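Local structure of teichoic acid biosynthesis protein F (3L7I) at residues W443-D454 with E491-M499; L505-V516 with V701-I710. The protein belongs to the teichoic acid biosynthesis proteins, and its modelled part has the two-domain GT-B fold, with two Rossmann-like parallel sheets. All coordinates share one frame; numbering follows the deposited sequence.

Interaction 1: W443-D454 with E491-M499; sequences WHGTPLKRLAND and EIFRSAFWM
The ring edge of Phe497 meets a face of Trp443 in a T-shaped pair, with planes at 68° and Phe497 CZ 3.8 Å from Trp443 CE2. The other face of this indole carries His444, so Trp443 is sandwiched. Its CG lies trans to the backbone N (chi1 -160°), which swings the broad ring toward the helix end. Phe493 joins the cluster obliquely.

Aliphatic groups fill in around the rings. Pro447, rigid and compact, sets its CG 3.7 Å from Phe493 CE1, and the same CG also packs on Ile492 CG2. The two methyls of Leu451 divide the work, CD1 resting on Ala496 CB (3.6 Å) and CD2 on the outer end of the Phe497 ring. Ala496, being small, lets the loop come close.

Polar bonds hold the 453-454 end of segment 443-454. Asn453 ND2 reaches Ser495 O at 3.2 Å with an N-H...O angle of 162°, the acceptor lying in the amide plane; Asn453 CB sits over a face of Trp498, a CH-pi contact. Ser495 OG gives only a weak bond to Asp454 OD1, whereas Asp454 OD2 is held by Tyr655.

The loop following strand 438-441 thus lies against the C-terminal end of helix 487-496, while Phe472 of helix 465-476 touches both Ala452 and Trp498.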
loop_
_atom_site.group_PDB
_atom_site.type_symbol
_atom_site.label_atom_id
_atom_site.label_comp_id
_atom_site.label_asym_id
_atom_site.label_seq_id
_atom_site.Cartn_x
_atom_site.Cartn_y
_atom_site.Cartn_z
ATOM N N TRP A 443 40.144 16.882 4.945
ATOM C CA TRP A 443 40.072 16.909 6.417
ATOM C C TRP A 443 40.471 18.296 6.941
ATOM O O TRP A 443 40.606 19.236 6.164
ATOM C CB TRP A 443 40.885 15.774 7.071
ATOM C CG TRP A 443 40.459 15.484 8.486
ATOM C CD1 TRP A 443 41.210 15.610 9.603
ATOM C CD2 TRP A 443 39.164 15.045 8.920
ATOM N NE1 TRP A 443 40.472 15.273 10.710
ATOM C CE2 TRP A 443 39.213 14.928 10.318
ATOM C CE3 TRP A 443 37.968 14.744 8.257
ATOM C CZ2 TRP A 443 38.122 14.522 11.069
ATOM C CZ3 TRP A 443 36.876 14.336 9.011
ATOM C CH2 TRP A 443 36.966 14.224 10.402
ATOM N N HIS A 444 40.650 18.444 8.239
ATOM C CA HIS A 444 40.858 19.776 8.777
ATOM C C HIS A 444 41.906 19.800 9.884
ATOM O O HIS A 444 41.683 20.397 10.937
ATOM C CB HIS A 444 39.538 20.309 9.331
ATOM C CG HIS A 444 38.854 19.332 10.223
ATOM N ND1 HIS A 444 37.778 18.584 9.816
ATOM C CD2 HIS A 444 39.149 18.923 11.478
ATOM C CE1 HIS A 444 37.404 17.778 10.798
ATOM N NE2 HIS A 444 38.223 17.960 11.811
ATOM N N GLY A 445 43.039 19.148 9.684
ATOM C CA GLY A 445 44.117 19.340 10.634
ATOM C C GLY A 445 44.867 18.137 11.155
ATOM O O GLY A 445 44.307 17.055 11.290
ATOM N N THR A 446 46.145 18.351 11.449
ATOM C CA THR A 446 46.994 17.327 12.019
ATOM C C THR A 446 46.418 16.901 13.354
ATOM O O THR A 446 46.187 17.747 14.218
ATOM C CB THR A 446 48.434 17.839 12.265
ATOM O OG1 THR A 446 49.095 18.091 11.014
ATOM C CG2 THR A 446 49.221 16.805 13.039
ATOM N N PRO A 447 46.182 15.588 13.537
ATOM C CA PRO A 447 45.503 15.166 14.765
ATOM C C PRO A 447 46.451 15.215 15.947
ATOM O O PRO A 447 47.629 14.898 15.811
ATOM C CB PRO A 447 45.104 13.718 14.474
ATOM C CG PRO A 447 45.292 13.538 13.021
ATOM C CD PRO A 447 46.408 14.455 12.629
ATOM N N LEU A 448 45.929 15.652 17.087
ATOM C CA LEU A 448 46.622 15.526 18.357
ATOM C C LEU A 448 45.827 14.529 19.189
ATOM O O LEU A 448 46.399 13.677 19.865
ATOM C CB LEU A 448 46.688 16.871 19.063
ATOM C CG LEU A 448 47.016 16.818 20.548
ATOM C CD1 LEU A 448 48.511 16.799 20.722
ATOM C CD2 LEU A 448 46.395 17.994 21.282
ATOM N N LYS A 449 44.507 14.622 19.118
ATOM C CA LYS A 449 43.645 13.696 19.834
ATOM C C LYS A 449 43.284 12.472 18.966
ATOM O O LYS A 449 43.082 12.588 17.756
ATOM C CB LYS A 449 42.363 14.415 20.308
ATOM C CG LYS A 449 42.578 15.524 21.362
ATOM C CD LYS A 449 41.463 16.595 21.323
ATOM C CE LYS A 449 41.558 17.632 22.471
ATOM N NZ LYS A 449 40.781 17.222 23.720
ATOM N N ARG A 450 43.194 11.303 19.590
ATOM C CA ARG A 450 42.802 10.088 18.880
ATOM C C ARG A 450 41.381 10.186 18.334
ATOM O O ARG A 450 40.476 10.643 19.032
ATOM C CB ARG A 450 42.909 8.866 19.798
ATOM C CG ARG A 450 44.283 8.636 20.385
ATOM C CD ARG A 450 44.310 7.375 21.247
ATOM N NE ARG A 450 44.477 6.158 20.448
ATOM C CZ ARG A 450 45.656 5.628 20.118
ATOM N NH1 ARG A 450 46.794 6.206 20.522
ATOM N NH2 ARG A 450 45.694 4.517 19.386
ATOM N N LEU A 451 41.186 9.737 17.095
ATOM C CA LEU A 451 39.865 9.791 16.443
ATOM C C LEU A 451 39.514 8.553 15.624
ATOM O O LEU A 451 40.397 7.814 15.188
ATOM C CB LEU A 451 39.737 11.022 15.527
ATOM C CG LEU A 451 40.899 11.456 14.626
ATOM C CD1 LEU A 451 41.892 10.343 14.372
ATOM C CD2 LEU A 451 40.351 11.991 13.336
ATOM N N ALA A 452 38.221 8.357 15.389
ATOM C CA ALA A 452 37.745 7.299 14.501
ATOM C C ALA A 452 38.137 5.896 15.007
ATOM O O ALA A 452 37.794 5.527 16.127
ATOM C CB ALA A 452 38.234 7.538 13.085
ATOM N N ASN A 453 38.840 5.114 14.190
ATOM C CA ASN A 453 39.215 3.757 14.580
ATOM C C ASN A 453 39.957 3.700 15.932
ATOM O O ASN A 453 39.880 2.712 16.684
ATOM C CB ASN A 453 40.090 3.144 13.497
ATOM C CG ASN A 453 39.916 1.651 13.395
ATOM O OD1 ASN A 453 39.063 1.063 14.065
ATOM N ND2 ASN A 453 40.716 1.023 12.540
ATOM N N ASP A 454 40.655 4.787 16.239
ATOM C CA ASP A 454 41.639 4.797 17.304
ATOM C C ASP A 454 41.059 5.135 18.657
ATOM O O ASP A 454 41.721 4.931 19.668
ATOM C CB ASP A 454 42.787 5.748 16.960
ATOM C CG ASP A 454 43.654 5.217 15.830
ATOM O OD1 ASP A 454 43.371 4.082 15.381
ATOM O OD2 ASP A 454 44.616 5.911 15.398
ATOM N N GLU A 491 50.514 8.396 8.625
ATOM C CA GLU A 491 50.630 7.114 9.312
ATOM C C GLU A 491 49.408 6.887 10.198
ATOM O O GLU A 491 48.886 5.773 10.283
ATOM C CB GLU A 491 51.923 7.057 10.125
ATOM C CG GLU A 491 52.736 5.793 9.884
ATOM C CD GLU A 491 53.521 5.815 8.561
ATOM O OE1 GLU A 491 54.697 6.261 8.568
ATOM O OE2 GLU A 491 52.975 5.370 7.520
ATOM N N ILE A 492 48.961 7.965 10.842
ATOM C CA ILE A 492 47.758 7.983 11.655
ATOM C C ILE A 492 46.525 7.769 10.791
ATOM O O ILE A 492 45.599 7.082 11.199
ATOM C CB ILE A 492 47.604 9.325 12.387
ATOM C CG1 ILE A 492 48.648 9.462 13.486
ATOM C CG2 ILE A 492 46.219 9.473 12.997
ATOM C CD1 ILE A 492 48.744 10.863 14.039
ATOM N N PHE A 493 46.492 8.355 9.599
ATOM C CA PHE A 493 45.291 8.244 8.779
ATOM C C PHE A 493 45.117 6.837 8.262
ATOM O O PHE A 493 44.001 6.335 8.205
ATOM C CB PHE A 493 45.283 9.232 7.612
ATOM C CG PHE A 493 45.099 10.649 8.032
ATOM C CD1 PHE A 493 44.574 10.945 9.267
ATOM C CD2 PHE A 493 45.444 11.689 7.189
ATOM C CE1 PHE A 493 44.421 12.241 9.659
ATOM C CE2 PHE A 493 45.293 12.990 7.579
ATOM C CZ PHE A 493 44.787 13.267 8.818
ATOM N N ARG A 494 46.224 6.216 7.879
ATOM C CA ARG A 494 46.215 4.859 7.373
ATOM C C ARG A 494 45.561 3.894 8.374
ATOM O O ARG A 494 44.991 2.880 7.992
ATOM C CB ARG A 494 47.640 4.441 7.012
ATOM C CG ARG A 494 47.847 2.949 6.942
ATOM C CD ARG A 494 48.721 2.575 5.769
ATOM N NE ARG A 494 50.000 3.278 5.789
ATOM C CZ ARG A 494 50.964 3.076 4.895
ATOM N NH1 ARG A 494 50.780 2.199 3.913
ATOM N NH2 ARG A 494 52.105 3.749 4.977
ATOM N N SER A 495 45.622 4.233 9.654
ATOM C CA SER A 495 45.002 3.443 10.711
ATOM C C SER A 495 43.626 3.971 11.159
ATOM O O SER A 495 42.656 3.217 11.253
ATOM C CB SER A 495 45.949 3.395 11.925
ATOM O OG SER A 495 45.264 3.109 13.145
ATOM N N ALA A 496 43.562 5.271 11.446
ATOM C CA ALA A 496 42.400 5.897 12.078
ATOM C C ALA A 496 41.206 6.038 11.143
ATOM O O ALA A 496 40.056 6.135 11.595
ATOM C CB ALA A 496 42.777 7.261 12.653
ATOM N N PHE A 497 41.483 6.056 9.843
ATOM C CA PHE A 497 40.439 6.239 8.850
ATOM C C PHE A 497 40.293 5.056 7.906
ATOM O O PHE A 497 39.579 5.152 6.912
ATOM C CB PHE A 497 40.718 7.489 8.014
ATOM C CG PHE A 497 40.481 8.782 8.738
ATOM C CD1 PHE A 497 41.225 9.918 8.413
ATOM C CD2 PHE A 497 39.518 8.868 9.733
ATOM C CE1 PHE A 497 41.005 11.129 9.079
ATOM C CE2 PHE A 497 39.292 10.058 10.399
ATOM C CZ PHE A 497 40.028 11.192 10.079
ATOM N N TRP A 498 40.965 3.947 8.203
ATOM C CA TRP A 498 40.935 2.794 7.314
ATOM C C TRP A 498 41.268 3.242 5.888
ATOM O O TRP A 498 40.454 3.050 4.975
ATOM C CB TRP A 498 39.533 2.146 7.298
ATOM C CG TRP A 498 38.895 1.794 8.643
ATOM C CD1 TRP A 498 39.020 0.615 9.337
ATOM C CD2 TRP A 498 38.014 2.617 9.422
ATOM N NE1 TRP A 498 38.298 0.670 10.500
ATOM C CE2 TRP A 498 37.666 1.880 10.577
ATOM C CE3 TRP A 498 37.499 3.910 9.262
ATOM C CZ2 TRP A 498 36.827 2.387 11.563
ATOM C CZ3 TRP A 498 36.654 4.417 10.244
ATOM C CH2 TRP A 498 36.323 3.650 11.379
ATOM N N MET A 499 42.425 3.861 5.681
ATOM C CA MET A 499 42.759 4.389 4.353
ATOM C C MET A 499 43.936 3.654 3.723
ATOM O O MET A 499 44.785 3.119 4.428
ATOM C CB MET A 499 43.087 5.882 4.435
ATOM C CG MET A 499 41.897 6.771 4.691
ATOM S SD MET A 499 41.015 7.124 3.165
ATOM C CE MET A 499 42.401 7.164 2.053
#

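Interaction 2: L505-V516 with V701-I710; sequences LEIGYPRNDVLV and VDNGKASQYI
One face of the Tyr709 ring is covered by Ile507, whose CG2 stands 4.1 Å above the plane over the ring centre, a CH-pi contact; at the ring edge, Leu505 CD1 approaches Tyr709 CE2 to 3.8 Å. Branched Ile507 can serve two neighbours, since its CD1 reaches both Tyr709 and Ile710. Another flat group is the Asp513 carboxylate, lying at the first turn of helix 706-721. In this GT-B fold the C-terminal helix returns from the second sheet's domain to pack on the first, where helix 367-379 and strand 481-484 also touch it.

Asp513 suits its place because both oxygens turn syn lone pairs to backbone amides at the start of the helix: OD1 accepts from Ala706 N (3.0 Å), OD2 from Ser707 N (3.1 Å, 163°). The positive end of the helix dipole would probably favour the charged carboxylate. Ala706, with just a methyl, fits against Pro510, its CB 3.8 Å from Pro510 CD.

On the loop between strand 504-506 and helix 513-517, Gly508 has no side chain and leaves room for the Asp702 carboxylate. Asn512 ND2 bonds Asp702 OD2 weakly, the amide and carboxylate planes 82° apart, and has Asp629 as another partner. Val516 CG1 packs on Gly704 CA at 3.7 Å. Ser707 OG gives Asp513 OD2 its second bond, from above the carboxylate plane, 40° out of it.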
loop_
_atom_site.group_PDB
_atom_site.type_symbol
_atom_site.label_atom_id
_atom_site.label_comp_id
_atom_site.label_asym_id
_atom_site.label_seq_id
_atom_site.Cartn_x
_atom_site.Cartn_y
_atom_site.Cartn_z
ATOM N N LEU A 505 47.157 12.204 -0.388
ATOM C CA LEU A 505 48.034 13.172 -1.046
ATOM C C LEU A 505 48.763 13.982 0.017
ATOM O O LEU A 505 48.172 14.880 0.633
ATOM C CB LEU A 505 47.230 14.119 -1.919
ATOM C CG LEU A 505 46.226 13.523 -2.890
ATOM C CD1 LEU A 505 45.524 14.627 -3.649
ATOM C CD2 LEU A 505 46.966 12.616 -3.825
ATOM N N GLU A 506 50.031 13.660 0.257
ATOM C CA GLU A 506 50.816 14.384 1.247
ATOM C C GLU A 506 51.279 15.670 0.643
ATOM O O GLU A 506 52.345 15.718 0.061
ATOM C CB GLU A 506 52.049 13.591 1.615
ATOM C CG GLU A 506 52.009 12.980 2.982
ATOM C CD GLU A 506 53.402 12.778 3.544
ATOM O OE1 GLU A 506 54.367 13.412 3.038
ATOM O OE2 GLU A 506 53.526 11.975 4.487
ATOM N N ILE A 507 50.495 16.726 0.769
ATOM C CA ILE A 507 50.840 17.949 0.061
ATOM C C ILE A 507 50.702 19.187 0.920
ATOM O O ILE A 507 51.206 20.236 0.554
ATOM C CB ILE A 507 49.978 18.128 -1.191
ATOM C CG1 ILE A 507 48.485 18.077 -0.817
ATOM C CG2 ILE A 507 50.334 17.080 -2.241
ATOM C CD1 ILE A 507 47.565 18.417 -1.976
ATOM N N GLY A 508 50.018 19.056 2.060
ATOM C CA GLY A 508 49.824 20.162 2.985
ATOM C C GLY A 508 48.452 20.764 2.788
ATOM O O GLY A 508 47.787 20.495 1.794
ATOM N N TYR A 509 48.015 21.576 3.739
ATOM C CA TYR A 509 46.662 22.134 3.703
ATOM C C TYR A 509 46.545 23.364 2.807
ATOM O O TYR A 509 47.333 24.311 2.905
ATOM C CB TYR A 509 46.178 22.450 5.115
ATOM C CG TYR A 509 45.800 21.222 5.877
ATOM C CD1 TYR A 509 44.888 20.333 5.341
ATOM C CD2 TYR A 509 46.343 20.943 7.124
ATOM C CE1 TYR A 509 44.519 19.195 6.006
ATOM C CE2 TYR A 509 45.976 19.794 7.811
ATOM C CZ TYR A 509 45.058 18.920 7.236
ATOM O OH TYR A 509 44.650 17.755 7.855
ATOM N N PRO A 510 45.562 23.342 1.907
ATOM C CA PRO A 510 45.354 24.529 1.080
ATOM C C PRO A 510 45.158 25.766 1.952
ATOM O O PRO A 510 45.593 26.862 1.580
ATOM C CB PRO A 510 44.072 24.180 0.317
ATOM C CG PRO A 510 44.172 22.709 0.142
ATOM C CD PRO A 510 44.764 22.198 1.445
ATOM N N ARG A 511 44.517 25.577 3.106
ATOM C CA ARG A 511 44.180 26.668 4.015
ATOM C C ARG A 511 45.441 27.247 4.611
ATOM O O ARG A 511 45.425 28.350 5.167
ATOM C CB ARG A 511 43.332 26.140 5.158
ATOM C CG ARG A 511 43.979 24.959 5.825
ATOM C CD ARG A 511 43.985 25.073 7.317
ATOM N NE ARG A 511 42.996 24.175 7.890
ATOM C CZ ARG A 511 43.177 23.484 9.018
ATOM N NH1 ARG A 511 42.209 22.675 9.461
ATOM N NH2 ARG A 511 44.321 23.595 9.696
ATOM N N ASN A 512 46.526 26.481 4.512
ATOM C CA ASN A 512 47.815 26.880 5.059
ATOM C C ASN A 512 48.663 27.650 4.048
ATOM O O ASN A 512 49.644 28.288 4.425
ATOM C CB ASN A 512 48.584 25.664 5.592
ATOM C CG ASN A 512 48.080 25.185 6.959
ATOM O OD1 ASN A 512 47.322 25.876 7.633
ATOM N ND2 ASN A 512 48.512 23.983 7.366
ATOM N N ASP A 513 48.260 27.607 2.776
ATOM C CA ASP A 513 48.987 28.260 1.684
ATOM C C ASP A 513 49.451 29.665 2.075
ATOM O O ASP A 513 50.653 29.978 2.014
ATOM C CB ASP A 513 48.129 28.332 0.408
ATOM C CG ASP A 513 48.132 27.020 -0.413
ATOM O OD1 ASP A 513 48.895 26.082 -0.071
ATOM O OD2 ASP A 513 47.364 26.943 -1.414
ATOM N N VAL A 514 48.499 30.505 2.485
ATOM C CA VAL A 514 48.788 31.889 2.884
ATOM C C VAL A 514 49.903 32.019 3.940
ATOM O O VAL A 514 50.605 33.027 3.970
ATOM C CB VAL A 514 47.514 32.623 3.414
ATOM C CG1 VAL A 514 46.819 33.410 2.325
ATOM C CG2 VAL A 514 46.576 31.636 4.049
ATOM N N LEU A 515 50.045 31.028 4.825
ATOM C CA LEU A 515 51.068 31.104 5.864
ATOM C C LEU A 515 52.446 31.006 5.213
ATOM O O LEU A 515 53.436 31.565 5.690
ATOM C CB LEU A 515 50.867 30.016 6.915
ATOM C CG LEU A 515 49.500 30.010 7.608
ATOM C CD1 LEU A 515 49.440 28.887 8.605
ATOM C CD2 LEU A 515 49.189 31.333 8.298
ATOM N N VAL A 516 52.496 30.311 4.089
ATOM C CA VAL A 516 53.746 30.156 3.363
ATOM C C VAL A 516 54.001 31.302 2.365
ATOM O O VAL A 516 55.109 31.856 2.312
ATOM C CB VAL A 516 53.781 28.808 2.647
ATOM C CG1 VAL A 516 54.849 28.810 1.579
ATOM C CG2 VAL A 516 54.009 27.690 3.649
ATOM N N VAL A 701 56.183 20.035 5.021
ATOM C CA VAL A 701 55.563 19.636 3.768
ATOM C C VAL A 701 54.946 20.790 2.993
ATOM O O VAL A 701 54.941 20.743 1.774
ATOM C CB VAL A 701 54.514 18.534 3.981
ATOM C CG1 VAL A 701 53.725 18.271 2.698
ATOM C CG2 VAL A 701 55.181 17.260 4.493
ATOM N N ASP A 702 54.448 21.818 3.683
ATOM C CA ASP A 702 53.683 22.903 3.038
ATOM C C ASP A 702 54.452 23.750 1.973
ATOM O O ASP A 702 55.321 24.562 2.280
ATOM C CB ASP A 702 52.938 23.760 4.093
ATOM C CG ASP A 702 51.555 23.153 4.504
ATOM O OD1 ASP A 702 50.718 22.909 3.601
ATOM O OD2 ASP A 702 51.288 22.932 5.719
ATOM N N ASN A 703 54.099 23.501 0.710
ATOM C CA ASN A 703 54.652 24.135 -0.485
ATOM C C ASN A 703 54.177 25.553 -0.646
ATOM O O ASN A 703 54.761 26.337 -1.384
ATOM C CB ASN A 703 54.118 23.392 -1.709
ATOM C CG ASN A 703 55.189 22.643 -2.459
ATOM O OD1 ASN A 703 56.324 22.538 -1.999
ATOM N ND2 ASN A 703 54.839 22.115 -3.635
ATOM N N GLY A 704 53.069 25.859 0.016
ATOM C CA GLY A 704 52.255 26.996 -0.356
ATOM C C GLY A 704 51.510 26.649 -1.633
ATOM O O GLY A 704 50.774 27.459 -2.172
ATOM N N LYS A 705 51.690 25.426 -2.116
ATOM C CA LYS A 705 51.136 25.046 -3.407
ATOM C C LYS A 705 49.948 24.058 -3.322
ATOM O O LYS A 705 49.591 23.415 -4.293
ATOM C CB LYS A 705 52.255 24.505 -4.309
ATOM C CG LYS A 705 53.182 25.605 -4.884
ATOM C CD LYS A 705 54.559 25.068 -5.370
ATOM C CE LYS A 705 55.452 26.182 -5.951
ATOM N NZ LYS A 705 56.945 26.033 -5.685
ATOM N N ALA A 706 49.318 23.961 -2.164
ATOM C CA ALA A 706 48.291 22.942 -1.971
ATOM C C ALA A 706 47.038 23.160 -2.839
ATOM O O ALA A 706 46.577 22.244 -3.518
ATOM C CB ALA A 706 47.924 22.838 -0.489
ATOM N N SER A 707 46.482 24.365 -2.812
ATOM C CA SER A 707 45.276 24.642 -3.576
ATOM C C SER A 707 45.535 24.428 -5.065
ATOM O O SER A 707 44.662 23.959 -5.801
ATOM C CB SER A 707 44.789 26.056 -3.316
ATOM O OG SER A 707 44.973 26.375 -1.947
ATOM N N GLN A 708 46.741 24.766 -5.503
ATOM C CA GLN A 708 47.150 24.491 -6.865
ATOM C C GLN A 708 47.099 22.996 -7.177
ATOM O O GLN A 708 46.493 22.587 -8.164
ATOM C CB GLN A 708 48.551 25.011 -7.082
ATOM C CG GLN A 708 49.153 24.586 -8.380
ATOM C CD GLN A 708 50.333 25.453 -8.735
ATOM O OE1 GLN A 708 51.164 25.091 -9.572
ATOM N NE2 GLN A 708 50.419 26.615 -8.090
ATOM N N TYR A 709 47.727 22.181 -6.332
ATOM C CA TYR A 709 47.681 20.731 -6.507
ATOM C C TYR A 709 46.248 20.188 -6.636
ATOM O O TYR A 709 45.944 19.475 -7.603
ATOM C CB TYR A 709 48.432 19.981 -5.401
ATOM C CG TYR A 709 48.752 18.559 -5.802
ATOM C CD1 TYR A 709 49.929 18.251 -6.473
ATOM C CD2 TYR A 709 47.861 17.528 -5.537
ATOM C CE1 TYR A 709 50.219 16.954 -6.849
ATOM C CE2 TYR A 709 48.143 16.220 -5.916
ATOM C CZ TYR A 709 49.321 15.934 -6.573
ATOM O OH TYR A 709 49.590 14.628 -6.958
ATOM N N ILE A 710 45.368 20.514 -5.684
ATOM C CA ILE A 710 43.980 20.085 -5.810
ATOM C C ILE A 710 43.294 20.675 -7.051
ATOM O O ILE A 710 42.744 19.937 -7.863
ATOM C CB ILE A 710 43.143 20.353 -4.550
ATOM C CG1 ILE A 710 43.737 19.592 -3.373
ATOM C CG2 ILE A 710 41.709 19.891 -4.772
ATOM C CD1 ILE A 710 43.831 18.098 -3.634
#

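The two contacts lie about 19 Å apart, centre to centre, and follow in series along the chain: interaction 1 is complete at residue 499, and interaction 2 opens at 505. Both build on one edge of the seven-stranded parallel sheet, where strands 438-441, 481-484 and 504-506 are neighbours; helix 487-496 of interaction 1 is followed, after a short loop, by strand 504-506 of interaction 2. They also touch. Arg511 NH1 lies 2.8 Å from His444 O, probably a hydrogen bond, and Tyr509 OH probably takes a weak one from Gly445 N. Loops following two strands of the first domain are therefore joined, while interaction 2 brings the C-terminal helix back to that domain.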